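Isoaspartyl dipeptidase (Fervidobacterium islandicum, PDB 7CDH) probably hydrolyses isoaspartyl (beta-aspartyl) dipeptides as a zinc-dependent M38 metallopeptidase of the amidohydrolase family, consistent with a part in protein repair. Local coordinates at residues 174-179 and 213-218; 207-212 and 218-223. One frame throughout, in Å; residues are numbered along the deposited sequence.

Contact 1: residues 174-179 and 213-218; sequences RIVADI and TEIPIQ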
loop_
_atom_site.group_PDB
_atom_site.type_symbol
_atom_site.label_atom_id
_atom_site.label_comp_id
_atom_site.label_asym_id
_atom_site.label_seq_id
_atom_site.Cartn_x
_atom_site.Cartn_y
_atom_site.Cartn_z
ATOM N N ARG A 174 -12.881 19.648 3.525
ATOM C CA ARG A 174 -12.847 18.418 2.730
ATOM C C ARG A 174 -13.778 17.381 3.391
ATOM O O ARG A 174 -14.621 16.799 2.661
ATOM C CB ARG A 174 -11.408 17.944 2.588
ATOM C CG ARG A 174 -11.253 16.594 1.888
ATOM C CD ARG A 174 -11.750 16.503 0.458
ATOM N NE ARG A 174 -11.580 17.750 -0.271
ATOM C CZ ARG A 174 -10.418 18.224 -0.701
ATOM N NH1 ARG A 174 -9.298 17.543 -0.489
ATOM N NH2 ARG A 174 -10.391 19.384 -1.338
ATOM N N ILE A 175 -13.687 17.209 4.719
ATOM C CA ILE A 175 -14.489 16.225 5.501
ATOM C C ILE A 175 -15.973 16.602 5.407
ATOM O O ILE A 175 -16.785 15.717 5.123
ATOM C CB ILE A 175 -13.991 16.148 6.961
ATOM C CG1 ILE A 175 -12.622 15.470 7.045
ATOM C CG2 ILE A 175 -15.015 15.464 7.873
ATOM C CD1 ILE A 175 -11.814 15.972 8.218
ATOM N N VAL A 176 -16.315 17.871 5.591
ATOM C CA VAL A 176 -17.741 18.288 5.520
ATOM C C VAL A 176 -18.246 18.054 4.091
ATOM O O VAL A 176 -19.341 17.518 3.950
ATOM C CB VAL A 176 -17.949 19.739 5.970
ATOM C CG1 VAL A 176 -19.373 20.187 5.728
ATOM C CG2 VAL A 176 -17.586 19.929 7.427
ATOM N N ALA A 177 -17.497 18.447 3.064
ATOM C CA ALA A 177 -17.936 18.242 1.659
ATOM C C ALA A 177 -18.093 16.750 1.349
ATOM O O ALA A 177 -19.042 16.389 0.648
ATOM C CB ALA A 177 -16.998 18.899 0.685
ATOM N N ASP A 178 -17.220 15.900 1.875
ATOM C CA ASP A 178 -17.274 14.438 1.606
ATOM C C ASP A 178 -18.522 13.851 2.280
ATOM O O ASP A 178 -19.240 13.088 1.641
ATOM C CB ASP A 178 -15.956 13.768 1.988
ATOM C CG ASP A 178 -14.823 14.048 0.991
ATOM O OD1 ASP A 178 -15.081 14.787 -0.026
ATOM O OD2 ASP A 178 -13.659 13.537 1.231
ATOM N N ILE A 179 -18.849 14.246 3.493
ATOM C CA ILE A 179 -19.991 13.617 4.189
ATOM C C ILE A 179 -21.293 14.191 3.607
ATOM O O ILE A 179 -22.239 13.421 3.407
ATOM C CB ILE A 179 -19.826 13.743 5.714
ATOM C CG1 ILE A 179 -20.363 12.505 6.445
ATOM C CG2 ILE A 179 -20.458 15.015 6.238
ATOM C CD1 ILE A 179 -19.627 11.217 6.114
ATOM N N THR A 213 -18.336 29.394 1.785
ATOM C CA THR A 213 -18.659 28.303 0.838
ATOM C C THR A 213 -20.168 28.165 0.693
ATOM O O THR A 213 -20.907 28.768 1.480
ATOM C CB THR A 213 -18.035 26.948 1.241
ATOM O OG1 THR A 213 -18.936 26.278 2.113
ATOM C CG2 THR A 213 -16.677 27.056 1.897
ATOM N N GLU A 214 -20.565 27.275 -0.210
ATOM C CA GLU A 214 -21.960 27.002 -0.633
ATOM C C GLU A 214 -22.567 25.907 0.268
ATOM O O GLU A 214 -23.642 25.375 -0.104
ATOM C CB GLU A 214 -21.944 26.530 -2.096
ATOM C CG GLU A 214 -21.016 27.312 -3.044
ATOM C CD GLU A 214 -19.516 26.988 -3.019
ATOM O OE1 GLU A 214 -19.097 25.929 -2.460
ATOM O OE2 GLU A 214 -18.753 27.823 -3.538
ATOM N N ILE A 215 -21.886 25.525 1.360
ATOM C CA ILE A 215 -22.273 24.337 2.175
ATOM C C ILE A 215 -23.369 24.754 3.146
ATOM O O ILE A 215 -23.239 25.727 3.895
ATOM C CB ILE A 215 -21.075 23.686 2.881
ATOM C CG1 ILE A 215 -20.220 22.900 1.879
ATOM C CG2 ILE A 215 -21.576 22.802 4.002
ATOM C CD1 ILE A 215 -18.866 22.485 2.392
ATOM N N PRO A 216 -24.535 24.095 3.066
ATOM C CA PRO A 216 -25.666 24.471 3.896
ATOM C C PRO A 216 -25.372 24.187 5.375
ATOM O O PRO A 216 -24.724 23.167 5.679
ATOM C CB PRO A 216 -26.828 23.600 3.409
ATOM C CG PRO A 216 -26.362 22.921 2.140
ATOM C CD PRO A 216 -24.852 23.005 2.124
ATOM N N ILE A 217 -25.947 25.020 6.246
ATOM C CA ILE A 217 -25.697 25.035 7.716
ATOM C C ILE A 217 -26.217 23.746 8.384
ATOM O O ILE A 217 -25.737 23.433 9.503
ATOM C CB ILE A 217 -26.261 26.341 8.335
ATOM C CG1 ILE A 217 -25.719 26.586 9.740
ATOM C CG2 ILE A 217 -27.788 26.404 8.309
ATOM C CD1 ILE A 217 -26.248 27.853 10.360
ATOM N N GLN A 218 -27.107 22.988 7.738
ATOM C CA GLN A 218 -27.860 21.845 8.356
ATOM C C GLN A 218 -26.981 20.590 8.573
ATOM O O GLN A 218 -27.391 19.661 9.278
ATOM C CB GLN A 218 -29.060 21.472 7.477
ATOM C CG GLN A 218 -30.158 22.540 7.436
ATOM C CD GLN A 218 -30.016 23.638 6.397
ATOM O OE1 GLN A 218 -29.142 23.624 5.517
ATOM N NE2 GLN A 218 -30.888 24.631 6.510
#
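I215, in the loop that leads from helix 204-212 to strand 220-223, lays both of its branches against V176 on helix 169-186. The two side chains cross obliquely: V176 CG1 meets I215 CG2 at 3.8 Å and I215 CD1 at 4.1 Å, so one valine methyl meets the short branch and the tip of the long branch of the isoleucine. A chi1 of 173° sets CG1 of V176 anti to the backbone nitrogen, the position from which it meets I215. Around this buried apolar core the contact is looser. CD1 of I215 runs on to A177 and stops 4.4 Å from its CB, a grazing touch. Just upstream the loop folds into an ST turn, in which T213 OG1 accepts a hydrogen bond from I215 N at 3.1 Å, closing the turn just before the isoleucine. T213 and E214 are partly exposed, and the chemistry becomes polar here: E214 forms a salt bridge to R201 of the second subunit, and on the helix R174 and D178 pair with E171 and R131 of that same subunit. The apolar pair thus belongs to the chain's own fold, whereas the charges flanking it serve the subunit interface. V176 also packs on V192 of strand 191-196, and I175 reaches I141 of helix 141-147, so helix 169-186 packs on both strand 191-196 and helix 141-147.

Contact 2: residues 207-212 and 218-223; sequences FDIIEK and QHLYPT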
loop_
_atom_site.group_PDB
_atom_site.type_symbol
_atom_site.label_atom_id
_atom_site.label_comp_id
_atom_site.label_asym_id
_atom_site.label_seq_id
_atom_site.Cartn_x
_atom_site.Cartn_y
_atom_site.Cartn_z
ATOM N N PHE A 207 -18.861 29.048 11.266
ATOM C CA PHE A 207 -19.206 30.344 10.638
ATOM C C PHE A 207 -18.386 30.497 9.357
ATOM O O PHE A 207 -18.981 30.949 8.334
ATOM C CB PHE A 207 -19.013 31.498 11.627
ATOM C CG PHE A 207 -20.087 31.558 12.687
ATOM C CD1 PHE A 207 -21.408 31.774 12.342
ATOM C CD2 PHE A 207 -19.784 31.402 14.027
ATOM C CE1 PHE A 207 -22.396 31.825 13.311
ATOM C CE2 PHE A 207 -20.772 31.465 14.993
ATOM C CZ PHE A 207 -22.080 31.652 14.632
ATOM N N ASP A 208 -17.105 30.095 9.382
ATOM C CA ASP A 208 -16.200 30.172 8.202
ATOM C C ASP A 208 -16.750 29.301 7.063
ATOM O O ASP A 208 -16.807 29.775 5.914
ATOM C CB ASP A 208 -14.766 29.760 8.522
ATOM C CG ASP A 208 -13.995 30.710 9.426
ATOM O OD1 ASP A 208 -14.424 31.888 9.577
ATOM O OD2 ASP A 208 -12.975 30.245 9.996
ATOM N N ILE A 209 -17.241 28.108 7.368
ATOM C CA ILE A 209 -17.796 27.203 6.322
ATOM C C ILE A 209 -19.004 27.875 5.637
ATOM O O ILE A 209 -19.074 27.854 4.390
ATOM C CB ILE A 209 -18.143 25.831 6.931
ATOM C CG1 ILE A 209 -16.896 25.109 7.449
ATOM C CG2 ILE A 209 -18.895 25.000 5.923
ATOM C CD1 ILE A 209 -17.193 24.029 8.460
ATOM N N ILE A 210 -19.979 28.379 6.391
ATOM C CA ILE A 210 -21.243 28.892 5.789
ATOM C C ILE A 210 -21.010 30.257 5.113
ATOM O O ILE A 210 -21.677 30.531 4.099
ATOM C CB ILE A 210 -22.364 28.956 6.828
ATOM C CG1 ILE A 210 -22.048 29.952 7.951
ATOM C CG2 ILE A 210 -22.665 27.552 7.337
ATOM C CD1 ILE A 210 -23.233 30.250 8.834
ATOM N N GLU A 211 -20.078 31.069 5.605
ATOM C CA GLU A 211 -19.828 32.416 5.039
ATOM C C GLU A 211 -19.021 32.281 3.749
ATOM O O GLU A 211 -19.326 33.008 2.814
ATOM C CB GLU A 211 -19.170 33.323 6.081
ATOM C CG GLU A 211 -20.176 33.822 7.108
ATOM C CD GLU A 211 -19.628 34.295 8.443
ATOM O OE1 GLU A 211 -18.389 34.394 8.596
ATOM O OE2 GLU A 211 -20.449 34.561 9.335
ATOM N N LYS A 212 -18.064 31.361 3.683
ATOM C CA LYS A 212 -17.038 31.328 2.609
ATOM C C LYS A 212 -17.334 30.242 1.575
ATOM O O LYS A 212 -16.610 30.185 0.579
ATOM C CB LYS A 212 -15.654 31.080 3.206
ATOM C CG LYS A 212 -15.180 32.096 4.238
ATOM C CD LYS A 212 -13.986 31.564 5.022
ATOM C CE LYS A 212 -13.047 32.632 5.550
ATOM N NZ LYS A 212 -11.704 32.065 5.820
ATOM N N GLN A 218 -27.107 22.988 7.738
ATOM C CA GLN A 218 -27.860 21.845 8.356
ATOM C C GLN A 218 -26.981 20.590 8.573
ATOM O O GLN A 218 -27.391 19.661 9.278
ATOM C CB GLN A 218 -29.060 21.472 7.477
ATOM C CG GLN A 218 -30.158 22.540 7.436
ATOM C CD GLN A 218 -30.016 23.638 6.397
ATOM O OE1 GLN A 218 -29.142 23.624 5.517
ATOM N NE2 GLN A 218 -30.888 24.631 6.510
ATOM N N HIS A 219 -25.835 20.505 7.928
ATOM C CA HIS A 219 -24.897 19.376 8.083
ATOM C C HIS A 219 -24.036 19.580 9.329
ATOM O O HIS A 219 -23.333 18.644 9.670
ATOM C CB HIS A 219 -24.019 19.245 6.840
ATOM C CG HIS A 219 -24.791 18.954 5.602
ATOM N ND1 HIS A 219 -25.369 17.706 5.366
ATOM C CD2 HIS A 219 -25.085 19.742 4.539
ATOM C CE1 HIS A 219 -25.984 17.739 4.196
ATOM N NE2 HIS A 219 -25.837 18.991 3.674
ATOM N N LEU A 220 -24.032 20.776 9.922
ATOM C CA LEU A 220 -23.041 21.181 10.949
ATOM C C LEU A 220 -23.744 21.179 12.292
ATOM O O LEU A 220 -24.624 21.985 12.499
ATOM C CB LEU A 220 -22.466 22.558 10.640
ATOM C CG LEU A 220 -21.973 22.790 9.212
ATOM C CD1 LEU A 220 -21.488 24.229 9.057
ATOM C CD2 LEU A 220 -20.882 21.796 8.799
ATOM N N TYR A 221 -23.325 20.289 13.167
ATOM C CA TYR A 221 -24.064 19.916 14.375
ATOM C C TYR A 221 -23.066 19.925 15.505
ATOM O O TYR A 221 -22.529 18.886 15.835
ATOM C CB TYR A 221 -24.651 18.534 14.147
ATOM C CG TYR A 221 -25.568 18.041 15.227
ATOM C CD1 TYR A 221 -26.595 18.829 15.728
ATOM C CD2 TYR A 221 -25.455 16.750 15.698
ATOM C CE1 TYR A 221 -27.472 18.349 16.690
ATOM C CE2 TYR A 221 -26.316 16.257 16.663
ATOM C CZ TYR A 221 -27.325 17.056 17.164
ATOM O OH TYR A 221 -28.176 16.523 18.085
ATOM N N PRO A 222 -22.733 21.099 16.071
ATOM C CA PRO A 222 -21.819 21.167 17.212
ATOM C C PRO A 222 -22.481 20.677 18.504
ATOM O O PRO A 222 -23.631 20.916 18.632
ATOM C CB PRO A 222 -21.508 22.657 17.301
ATOM C CG PRO A 222 -22.773 23.319 16.811
ATOM C CD PRO A 222 -23.215 22.426 15.662
ATOM N N THR A 223 -21.738 20.060 19.428
ATOM C CA THR A 223 -22.253 19.649 20.761
ATOM C C THR A 223 -21.434 20.358 21.852
ATOM O O THR A 223 -20.511 21.109 21.497
ATOM C CB THR A 223 -22.321 18.116 20.882
ATOM O OG1 THR A 223 -22.949 17.800 22.131
ATOM C CG2 THR A 223 -20.969 17.443 20.795
#
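Two successive isoleucines of helix 204-212, I209 and I210, use different first torsions to bring the same kind of methyl to L220. In I209, chi1 of -64° puts CG1 beside the backbone nitrogen and leaves CG2 anti to it; in I210 the side chain is turned to chi1 64°, which puts CG1 between the nitrogen and the carbonyl carbon and swings CG2 to the position opposite the carbonyl carbon. L220 extends its chain from the strand, and its CD1 touches both branches from one side, as the apex of a triangle, 3.9 Å from I210 CG2 and 4.1 Å from I209 CG2. One leucine methyl therefore answers two residues, and everything that touches is aliphatic. Such packing of a helix on the strand that follows it illustrates the beta-alpha-beta unit, the repeating element of the TIM barrel to which the amidohydrolase family belongs. Here the unit comprises strand 191-196, helix 204-212 and strand 220-223, with the two strands parallel. The backbones remain well separated, I209 CA and L220 CA being 9.2 Å apart, and I209, I210 and L220 reach across the interval. L220 also packs on F194 of the adjacent strand and on F238 of helix 229-240, while I209 reaches I172 and L173 of helix 169-186. On the strand, Y221 and T223 share backbone hydrogen bonds with strand 191-196, and the next residue after T223 is H224, a ligand of one zinc ion.

Contacts 1 and 2 are parts of one apolar layer, their centres about 8 Å apart, and the touching groups are aliphatic. They meet directly: V176 CG1 lies 3.8 Å from L220 CD2, and I215 CG2 lies 4.0 Å from I209 CG2. Contact 2 packs a helix on the strand that succeeds it, within a single beta-alpha-beta unit; contact 1 ties the loop joining those two elements to the preceding helix. The touching residues of contact 1 are all buried; in contact 2 I209 and L220 are buried and I210 is partly exposed. Salt bridges to the second subunit border contact 1, whereas contact 2 has the hydrogen-bonded barrel strands and E211 paired with R241 of the same chain.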